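Local coordinates for succinate dehydrogenase subunit A (Mycolicibacterium smegmatis, PDB 7D6V), which probably oxidises succinate to fumarate at its bound FAD, as the flavoprotein subunit of the mycobacterial succinate dehydrogenase Sdh1, at residues G497-E502 and T565-P570; N493-I498 and Q506-R511; E559-H564 and E571-W576. All blocks are in the same frame, centred on the assembly; numbering follows the deposited sequence.

Interaction 1. Residues G497-E502 and T565-P570; sequences GIIRKE and TRDDYP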
loop_
_atom_site.group_PDB
_atom_site.type_symbol
_atom_site.label_atom_id
_atom_site.label_comp_id
_atom_site.label_asym_id
_atom_site.label_seq_id
_atom_site.Cartn_x
_atom_site.Cartn_y
_atom_site.Cartn_z
ATOM N N GLY A 497 -19.998 20.515 -12.691
ATOM C CA GLY A 497 -20.213 19.195 -12.146
ATOM C C GLY A 497 -20.519 18.202 -13.247
ATOM O O GLY A 497 -20.048 18.329 -14.375
ATOM N N ILE A 498 -21.315 17.190 -12.898
ATOM C CA ILE A 498 -21.763 16.246 -13.915
ATOM C C ILE A 498 -22.654 16.949 -14.922
ATOM O O ILE A 498 -22.523 16.755 -16.136
ATOM C CB ILE A 498 -22.493 15.049 -13.285
ATOM C CG1 ILE A 498 -21.562 14.264 -12.381
ATOM C CG2 ILE A 498 -22.970 14.124 -14.380
ATOM C CD1 ILE A 498 -22.259 13.237 -11.540
ATOM N N ILE A 499 -23.567 17.781 -14.439
ATOM C CA ILE A 499 -24.525 18.481 -15.282
ATOM C C ILE A 499 -24.120 19.943 -15.318
ATOM O O ILE A 499 -23.999 20.587 -14.270
ATOM C CB ILE A 499 -25.963 18.314 -14.771
ATOM C CG1 ILE A 499 -26.399 16.855 -14.881
ATOM C CG2 ILE A 499 -26.911 19.190 -15.558
ATOM C CD1 ILE A 499 -26.090 16.022 -13.669
ATOM N N ARG A 500 -23.904 20.463 -16.520
ATOM C CA ARG A 500 -23.496 21.842 -16.718
ATOM C C ARG A 500 -24.646 22.632 -17.323
ATOM O O ARG A 500 -25.370 22.131 -18.187
ATOM C CB ARG A 500 -22.271 21.938 -17.633
ATOM C CG ARG A 500 -20.925 21.701 -16.959
ATOM C CD ARG A 500 -20.614 20.227 -16.845
ATOM N NE ARG A 500 -19.307 19.973 -16.247
ATOM C CZ ARG A 500 -18.183 19.807 -16.937
ATOM N NH1 ARG A 500 -18.196 19.871 -18.258
ATOM N NH2 ARG A 500 -17.044 19.574 -16.306
ATOM N N LYS A 501 -24.814 23.863 -16.857
ATOM C CA LYS A 501 -25.752 24.804 -17.443
ATOM C C LYS A 501 -25.001 26.079 -17.789
ATOM O O LYS A 501 -24.001 26.415 -17.154
ATOM C CB LYS A 501 -26.918 25.108 -16.496
ATOM C CG LYS A 501 -27.731 23.886 -16.122
ATOM C CD LYS A 501 -28.733 24.188 -15.027
ATOM C CE LYS A 501 -29.302 22.904 -14.449
ATOM N NZ LYS A 501 -28.225 21.927 -14.125
ATOM N N GLU A 502 -25.490 26.784 -18.810
ATOM C CA GLU A 502 -24.781 27.962 -19.299
ATOM C C GLU A 502 -24.664 29.030 -18.220
ATOM O O GLU A 502 -23.588 29.609 -18.020
ATOM C CB GLU A 502 -25.491 28.517 -20.531
ATOM C CG GLU A 502 -24.858 29.772 -21.100
ATOM C CD GLU A 502 -25.755 30.467 -22.100
ATOM O OE1 GLU A 502 -26.969 30.170 -22.116
ATOM O OE2 GLU A 502 -25.248 31.308 -22.872
ATOM N N THR A 565 -21.617 16.722 -19.880
ATOM C CA THR A 565 -23.060 16.774 -20.054
ATOM C C THR A 565 -23.529 18.214 -19.926
ATOM O O THR A 565 -23.224 18.880 -18.934
ATOM C CB THR A 565 -23.773 15.897 -19.024
ATOM O OG1 THR A 565 -23.072 14.657 -18.883
ATOM C CG2 THR A 565 -25.195 15.615 -19.460
ATOM N N ARG A 566 -24.260 18.687 -20.927
ATOM C CA ARG A 566 -24.891 19.998 -20.896
ATOM C C ARG A 566 -26.396 19.812 -20.803
ATOM O O ARG A 566 -26.996 19.150 -21.654
ATOM C CB ARG A 566 -24.537 20.816 -22.139
ATOM C CG ARG A 566 -23.153 21.432 -22.116
ATOM C CD ARG A 566 -23.098 22.675 -21.247
ATOM N NE ARG A 566 -23.763 23.816 -21.867
ATOM C CZ ARG A 566 -23.150 24.729 -22.611
ATOM N NH1 ARG A 566 -23.840 25.732 -23.130
ATOM N NH2 ARG A 566 -21.849 24.641 -22.837
ATOM N N ASP A 567 -27.002 20.391 -19.767
ATOM C CA ASP A 567 -28.446 20.266 -19.602
ATOM C C ASP A 567 -29.198 20.977 -20.720
ATOM O O ASP A 567 -30.214 20.472 -21.210
ATOM C CB ASP A 567 -28.869 20.807 -18.239
ATOM C CG ASP A 567 -30.221 20.290 -17.807
ATOM O OD1 ASP A 567 -30.266 19.336 -17.002
ATOM O OD2 ASP A 567 -31.241 20.833 -18.278
ATOM N N ASP A 568 -28.718 22.147 -21.136
ATOM C CA ASP A 568 -29.380 22.901 -22.192
ATOM C C ASP A 568 -29.037 22.400 -23.587
ATOM O O ASP A 568 -29.633 22.873 -24.560
ATOM C CB ASP A 568 -29.035 24.390 -22.073
ATOM C CG ASP A 568 -27.546 24.641 -21.940
ATOM O OD1 ASP A 568 -26.786 23.675 -21.732
ATOM O OD2 ASP A 568 -27.136 25.813 -22.050
ATOM N N TYR A 569 -28.093 21.473 -23.710
ATOM C CA TYR A 569 -27.802 20.783 -24.965
ATOM C C TYR A 569 -27.757 19.289 -24.682
ATOM O O TYR A 569 -26.683 18.680 -24.628
ATOM C CB TYR A 569 -26.500 21.286 -25.587
ATOM C CG TYR A 569 -26.628 22.691 -26.116
ATOM C CD1 TYR A 569 -27.151 22.931 -27.377
ATOM C CD2 TYR A 569 -26.257 23.780 -25.343
ATOM C CE1 TYR A 569 -27.284 24.214 -27.860
ATOM C CE2 TYR A 569 -26.388 25.066 -25.816
ATOM C CZ TYR A 569 -26.902 25.278 -27.073
ATOM O OH TYR A 569 -27.031 26.560 -27.549
ATOM N N PRO A 570 -28.922 18.667 -24.488
ATOM C CA PRO A 570 -28.943 17.249 -24.116
ATOM C C PRO A 570 -28.623 16.327 -25.267
ATOM O O PRO A 570 -28.279 15.162 -25.031
ATOM C CB PRO A 570 -30.379 17.048 -23.629
ATOM C CG PRO A 570 -31.164 17.972 -24.504
ATOM C CD PRO A 570 -30.274 19.173 -24.776
#
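Thr565, Arg500 and Asp567 lose the most surface where the short, weakly bonded strands 499-500 and 565-566 run side by side in parallel, paired at Arg500 and Arg566. Arg500 spans Arg566 with both of its peptide groups: Arg500 N donates to Thr565 O at 3.0 Å, and Arg500 O accepts from Asp567 N at 2.9 Å. The second bond is the straighter, 167° at the hydrogen. Thr565 also meets the peptide of Ile498, its CB 3.3 Å from Ile498 O. Arg500 and Arg566 leave the same face of the strand pair and meet through their aliphatic parts, Arg500 CB lying 3.8 Å from Arg566 CD. Their polar ends have different partners. Arg566 bends at chi2 and chi3, and its NE bonds in the guanidinium plane to the syn lone pair of Asp568 OD1 at 3.0 Å; Arg500 NH1 bonds to Glu244 O. Asp567 holds CG anti to its backbone N (chi1 -160°), and its OD1 reaches Ile499 CG2 at 3.7 Å. Lys501, at the N-cap position of helix 502-518, lies alongside, its CG 3.9 Å from Asp567 CB. This two-stranded parallel sheet ties together chain separated by 62 largely helical residues. Ile498, Ile499 and Thr565 rest on helix 322-334, while Arg500 touches Phe248 of strand 246-253 and Ala554 of helix 532-556.

Interaction 2. Residues N493-I498 and Q506-R511; sequences NDLVGI and QEALDR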
loop_
_atom_site.group_PDB
_atom_site.type_symbol
_atom_site.label_atom_id
_atom_site.label_comp_id
_atom_site.label_asym_id
_atom_site.label_seq_id
_atom_site.Cartn_x
_atom_site.Cartn_y
_atom_site.Cartn_z
ATOM N N ASN A 493 -17.277 22.485 -7.555
ATOM C CA ASN A 493 -18.209 21.381 -7.356
ATOM C C ASN A 493 -19.635 21.792 -7.705
ATOM O O ASN A 493 -20.375 21.021 -8.325
ATOM C CB ASN A 493 -18.132 20.885 -5.914
ATOM C CG ASN A 493 -18.482 19.420 -5.785
ATOM O OD1 ASN A 493 -17.723 18.550 -6.206
ATOM N ND2 ASN A 493 -19.638 19.140 -5.200
ATOM N N ASP A 494 -20.039 23.000 -7.312
ATOM C CA ASP A 494 -21.414 23.429 -7.546
ATOM C C ASP A 494 -21.674 23.716 -9.020
ATOM O O ASP A 494 -22.667 23.248 -9.586
ATOM C CB ASP A 494 -21.728 24.664 -6.703
ATOM C CG ASP A 494 -21.761 24.364 -5.224
ATOM O OD1 ASP A 494 -21.325 23.265 -4.826
ATOM O OD2 ASP A 494 -22.221 25.231 -4.454
ATOM N N LEU A 495 -20.794 24.484 -9.663
ATOM C CA LEU A 495 -21.121 25.055 -10.961
ATOM C C LEU A 495 -20.461 24.346 -12.135
ATOM O O LEU A 495 -20.858 24.584 -13.279
ATOM C CB LEU A 495 -20.757 26.543 -10.982
ATOM C CG LEU A 495 -21.265 27.323 -9.765
ATOM C CD1 LEU A 495 -20.754 28.745 -9.765
ATOM C CD2 LEU A 495 -22.780 27.306 -9.706
ATOM N N VAL A 496 -19.473 23.489 -11.897
ATOM C CA VAL A 496 -18.881 22.659 -12.945
ATOM C C VAL A 496 -18.914 21.228 -12.414
ATOM O O VAL A 496 -17.965 20.758 -11.782
ATOM C CB VAL A 496 -17.455 23.089 -13.304
ATOM C CG1 VAL A 496 -16.849 22.144 -14.321
ATOM C CG2 VAL A 496 -17.438 24.520 -13.817
ATOM N N GLY A 497 -19.998 20.515 -12.691
ATOM C CA GLY A 497 -20.213 19.195 -12.146
ATOM C C GLY A 497 -20.519 18.202 -13.247
ATOM O O GLY A 497 -20.048 18.329 -14.375
ATOM N N ILE A 498 -21.315 17.190 -12.898
ATOM C CA ILE A 498 -21.763 16.246 -13.915
ATOM C C ILE A 498 -22.654 16.949 -14.922
ATOM O O ILE A 498 -22.523 16.755 -16.136
ATOM C CB ILE A 498 -22.493 15.049 -13.285
ATOM C CG1 ILE A 498 -21.562 14.264 -12.381
ATOM C CG2 ILE A 498 -22.970 14.124 -14.380
ATOM C CD1 ILE A 498 -22.259 13.237 -11.540
ATOM N N GLN A 506 -21.229 30.406 -16.442
ATOM C CA GLN A 506 -20.913 31.829 -16.494
ATOM C C GLN A 506 -20.684 32.390 -15.097
ATOM O O GLN A 506 -19.756 33.178 -14.879
ATOM C CB GLN A 506 -22.031 32.589 -17.203
ATOM C CG GLN A 506 -21.662 34.006 -17.573
ATOM C CD GLN A 506 -20.568 34.063 -18.615
ATOM O OE1 GLN A 506 -20.743 33.598 -19.740
ATOM N NE2 GLN A 506 -19.426 34.631 -18.245
ATOM N N GLU A 507 -21.517 31.988 -14.135
ATOM C CA GLU A 507 -21.324 32.422 -12.755
ATOM C C GLU A 507 -20.019 31.880 -12.184
ATOM O O GLU A 507 -19.338 32.565 -11.413
ATOM C CB GLU A 507 -22.512 31.981 -11.905
ATOM C CG GLU A 507 -22.375 32.275 -10.426
ATOM C CD GLU A 507 -23.408 31.541 -9.598
ATOM O OE1 GLU A 507 -24.270 30.861 -10.193
ATOM O OE2 GLU A 507 -23.357 31.639 -8.354
ATOM N N ALA A 508 -19.654 30.651 -12.552
ATOM C CA ALA A 508 -18.386 30.089 -12.107
ATOM C C ALA A 508 -17.212 30.905 -12.624
ATOM O O ALA A 508 -16.265 31.177 -11.882
ATOM C CB ALA A 508 -18.264 28.635 -12.559
ATOM N N LEU A 509 -17.256 31.308 -13.894
ATOM C CA LEU A 509 -16.202 32.167 -14.427
ATOM C C LEU A 509 -16.180 33.518 -13.720
ATOM O O LEU A 509 -15.105 34.044 -13.385
ATOM C CB LEU A 509 -16.390 32.349 -15.933
ATOM C CG LEU A 509 -15.968 31.168 -16.809
ATOM C CD1 LEU A 509 -16.472 31.347 -18.225
ATOM C CD2 LEU A 509 -14.462 31.000 -16.794
ATOM N N ASP A 510 -17.361 34.090 -13.475
ATOM C CA ASP A 510 -17.440 35.397 -12.833
ATOM C C ASP A 510 -16.845 35.365 -11.433
ATOM O O ASP A 510 -16.140 36.298 -11.032
ATOM C CB ASP A 510 -18.890 35.872 -12.785
ATOM C CG ASP A 510 -19.461 36.138 -14.162
ATOM O OD1 ASP A 510 -18.669 36.255 -15.121
ATOM O OD2 ASP A 510 -20.700 36.225 -14.288
ATOM N N ARG A 511 -17.116 34.307 -10.669
ATOM C CA ARG A 511 -16.545 34.234 -9.333
ATOM C C ARG A 511 -15.117 33.705 -9.333
ATOM O O ARG A 511 -14.387 33.947 -8.370
ATOM C CB ARG A 511 -17.428 33.390 -8.409
ATOM C CG ARG A 511 -17.631 31.961 -8.827
ATOM C CD ARG A 511 -18.343 31.193 -7.726
ATOM N NE ARG A 511 -19.676 31.716 -7.439
ATOM C CZ ARG A 511 -20.617 31.044 -6.781
ATOM N NH1 ARG A 511 -20.376 29.818 -6.339
ATOM N NH2 ARG A 511 -21.801 31.596 -6.564
#
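Leu495 and Ala508 bring the two backbones nearest, CA to CA 5.8 Å, where the end of helix 481-495 meets an early turn of helix 502-518. Val496 is the first residue to leave helical torsions, so the chain turns off just beside the contact. Helix 502-518 stays regular here, Arg511 N donating to Glu507 O at 2.9 Å. No hydrogen bond crosses between the segments; the join is made by Leu495. Its CB sits 3.6 Å from Ala508 CB, and the small alanine lets the leucine close on the helix backbone, Leu495 CD1 reaching Ala508 N at 3.6 Å. With CG anti to the carbonyl carbon (chi1 -48°) and CD1 extended beyond it (chi2 174°), that methyl also stands over one face of the Arg511 guanidinium, offset toward the rim, Arg511 NH1 being the guanidinium atom nearest Leu495 CD1, at 3.6 Å. The other methyl, Leu495 CD2, approaches Glu507 OE1 at 3.9 Å, the two side chains crossing at about a right angle. Glu507 and Arg511, one helical turn apart, both touch the leucine tip; their own ion pair is modelled too close for its details to be trusted. Val496 CG2 adds a looser touch on Ala508 CB at 4.4 Å and also packs on Val550 of helix 532-556. The arrangement is a helix-to-helix packing of leucine on alanine, between successive helices joined by a short linker, in the helical C-terminal part of a fumarate reductase-type flavoprotein.

Interaction 3. Residues E559-H564 and E571-W576; sequences ESRGGH and EMDANW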
loop_
_atom_site.group_PDB
_atom_site.type_symbol
_atom_site.label_atom_id
_atom_site.label_comp_id
_atom_site.label_asym_id
_atom_site.label_seq_id
_atom_site.Cartn_x
_atom_site.Cartn_y
_atom_site.Cartn_z
ATOM N N GLU A 559 -22.643 20.770 -26.647
ATOM C CA GLU A 559 -23.206 19.456 -26.937
ATOM C C GLU A 559 -22.749 18.520 -25.829
ATOM O O GLU A 559 -21.857 18.850 -25.046
ATOM C CB GLU A 559 -22.800 18.957 -28.332
ATOM C CG GLU A 559 -21.307 18.775 -28.574
ATOM C CD GLU A 559 -20.813 17.382 -28.258
ATOM O OE1 GLU A 559 -21.638 16.452 -28.240
ATOM O OE2 GLU A 559 -19.599 17.210 -28.043
ATOM N N SER A 560 -23.380 17.351 -25.758
ATOM C CA SER A 560 -23.104 16.379 -24.708
ATOM C C SER A 560 -22.382 15.179 -25.300
ATOM O O SER A 560 -22.767 14.680 -26.359
ATOM C CB SER A 560 -24.394 15.932 -24.020
ATOM O OG SER A 560 -25.018 17.013 -23.357
ATOM N N ARG A 561 -21.327 14.729 -24.628
ATOM C CA ARG A 561 -20.560 13.588 -25.119
ATOM C C ARG A 561 -19.728 13.038 -23.977
ATOM O O ARG A 561 -18.879 13.750 -23.435
ATOM C CB ARG A 561 -19.671 13.995 -26.292
ATOM C CG ARG A 561 -19.049 12.831 -27.035
ATOM C CD ARG A 561 -18.112 13.308 -28.127
ATOM N NE ARG A 561 -18.783 14.177 -29.084
ATOM C CZ ARG A 561 -19.338 13.754 -30.211
ATOM N NH1 ARG A 561 -19.304 12.470 -30.525
ATOM N NH2 ARG A 561 -19.928 14.614 -31.023
ATOM N N GLY A 562 -19.962 11.786 -23.616
ATOM C CA GLY A 562 -19.146 11.140 -22.603
ATOM C C GLY A 562 -19.275 11.819 -21.256
ATOM O O GLY A 562 -20.370 11.942 -20.695
ATOM N N GLY A 563 -18.143 12.270 -20.721
ATOM C CA GLY A 563 -18.112 12.871 -19.402
ATOM C C GLY A 563 -18.577 14.306 -19.326
ATOM O O GLY A 563 -18.683 14.845 -18.221
ATOM N N HIS A 564 -18.853 14.944 -20.460
ATOM C CA HIS A 564 -19.306 16.330 -20.500
ATOM C C HIS A 564 -20.788 16.341 -20.846
ATOM O O HIS A 564 -21.171 16.016 -21.973
ATOM C CB HIS A 564 -18.499 17.142 -21.508
ATOM C CG HIS A 564 -19.108 18.466 -21.844
ATOM N ND1 HIS A 564 -19.178 19.504 -20.941
ATOM C CD2 HIS A 564 -19.674 18.923 -22.984
ATOM C CE1 HIS A 564 -19.762 20.542 -21.510
ATOM N NE2 HIS A 564 -20.071 20.216 -22.751
ATOM N N GLU A 571 -28.705 16.814 -26.500
ATOM C CA GLU A 571 -28.556 15.961 -27.671
ATOM C C GLU A 571 -27.105 15.532 -27.757
ATOM O O GLU A 571 -26.256 16.252 -28.284
ATOM C CB GLU A 571 -28.992 16.694 -28.933
ATOM C CG GLU A 571 -29.342 15.770 -30.077
ATOM C CD GLU A 571 -30.541 14.899 -29.770
ATOM O OE1 GLU A 571 -31.421 15.341 -29.000
ATOM O OE2 GLU A 571 -30.608 13.770 -30.302
ATOM N N MET A 572 -26.823 14.360 -27.201
ATOM C CA MET A 572 -25.490 13.795 -27.283
ATOM C C MET A 572 -25.026 13.755 -28.728
ATOM O O MET A 572 -25.820 13.535 -29.647
ATOM C CB MET A 572 -25.465 12.381 -26.690
ATOM C CG MET A 572 -25.780 12.302 -25.205
ATOM S SD MET A 572 -24.306 12.364 -24.169
ATOM C CE MET A 572 -23.333 11.026 -24.858
ATOM N N ASP A 573 -23.729 13.972 -28.923
ATOM C CA ASP A 573 -23.083 13.696 -30.196
ATOM C C ASP A 573 -23.680 14.549 -31.322
ATOM O O ASP A 573 -24.361 14.059 -32.226
ATOM C CB ASP A 573 -23.185 12.199 -30.518
ATOM C CG ASP A 573 -22.563 11.328 -29.445
ATOM O OD1 ASP A 573 -21.664 11.805 -28.729
ATOM O OD2 ASP A 573 -22.979 10.161 -29.316
ATOM N N ALA A 574 -23.426 15.853 -31.229
ATOM C CA ALA A 574 -23.557 16.712 -32.398
ATOM C C ALA A 574 -22.467 16.344 -33.404
ATOM O O ALA A 574 -21.766 15.340 -33.249
ATOM C CB ALA A 574 -23.467 18.181 -32.001
ATOM N N ASN A 575 -22.327 17.132 -34.474
ATOM C CA ASN A 575 -21.233 16.807 -35.383
ATOM C C ASN A 575 -19.930 16.915 -34.596
ATOM O O ASN A 575 -19.311 15.884 -34.332
ATOM C CB ASN A 575 -21.263 17.666 -36.664
ATOM C CG ASN A 575 -20.952 19.133 -36.432
ATOM O OD1 ASN A 575 -19.899 19.486 -35.906
ATOM N ND2 ASN A 575 -21.864 19.999 -36.856
ATOM N N TRP A 576 -19.485 18.129 -34.243
ATOM C CA TRP A 576 -18.740 18.446 -33.021
ATOM C C TRP A 576 -17.714 17.397 -32.597
ATOM O O TRP A 576 -17.285 17.386 -31.440
ATOM C CB TRP A 576 -19.715 18.675 -31.861
ATOM C CG TRP A 576 -19.910 20.121 -31.465
ATOM C CD1 TRP A 576 -21.068 20.838 -31.542
ATOM C CD2 TRP A 576 -18.924 21.012 -30.925
ATOM N NE1 TRP A 576 -20.866 22.116 -31.091
ATOM C CE2 TRP A 576 -19.559 22.249 -30.706
ATOM C CE3 TRP A 576 -17.570 20.885 -30.609
ATOM C CZ2 TRP A 576 -18.884 23.351 -30.186
ATOM C CZ3 TRP A 576 -16.903 21.980 -30.093
ATOM C CH2 TRP A 576 -17.561 23.196 -29.887
#
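Ser560 and Met572 lie opposite each other in two irregular segments, CA to CA 4.4 Å, and Asp573 N donates to Ser560 O at 2.8 Å, nearly along the C=O axis. Asp573 N also makes a weak bond to Glu559 OE1 at 3.3 Å. Arg561 has the most surface covered by the other segment and is held from several directions. Its CG is anti to the backbone N (chi1 -169°), and Asp573 OD1 stands over one face of the guanidinium, 3.0 Å from Arg561 NH1. This salt bridge rests on charge alone, since no N-H points at the oxygen. At the guanidinium edge, near its plane, Arg561 NH2 makes a weak bond to Ala574 O at 3.0 Å. Arg561 NE pairs weakly with Glu559 OE2 at 3.3 Å, so Glu559, Arg561 and Asp573 form one salt-bridge network; Glu559 OE2 also pairs with Arg557 NH1. The aliphatic part of Glu559 packs separately. Its CG, placed between backbone N and carbonyl carbon (chi1 61°), makes a CH-pi contact over the Trp576 five-membered ring, 3.8 Å from the centroid and 26° off the normal, while its CB touches the methyl of Ala574. Met572 packs SD against Ser560 CB at 3.6 Å and brings CE to Gly562 N and Arg561 CA. Gly562 and Gly563 form the corners of a type II' turn from Arg561 to His564, which returns the chain toward strand 565-566. The two loops thus flank that strand: the first connects it to helix 532-556, the second leads on toward strand 582-585, and Asp573 and Asn575 touch Tyr621 and Thr623, respectively, near the C-terminus.

In the fold
Interactions 1 and 2 share Gly497 and Ile498, which lie between helix 481-495 and strand 499-500; their centres are 11 Å apart. Interaction 3 is centred 10 Å from interaction 1 and touches it directly: Ser560 OG lies 2.7 Å from Tyr569 O and 3.0 Å from Arg566 N, both probable hydrogen bonds, so the loop before strand 565-566 is tied both to that strand and to the loop after it. Interactions 2 and 3 do not touch; their nearest atoms are about 5 Å apart. All three fall in the C-terminal region characteristic of fumarate reductase flavoproteins, whereas the FAD pocket is lined by residues between 14 and 432, earlier in the chain.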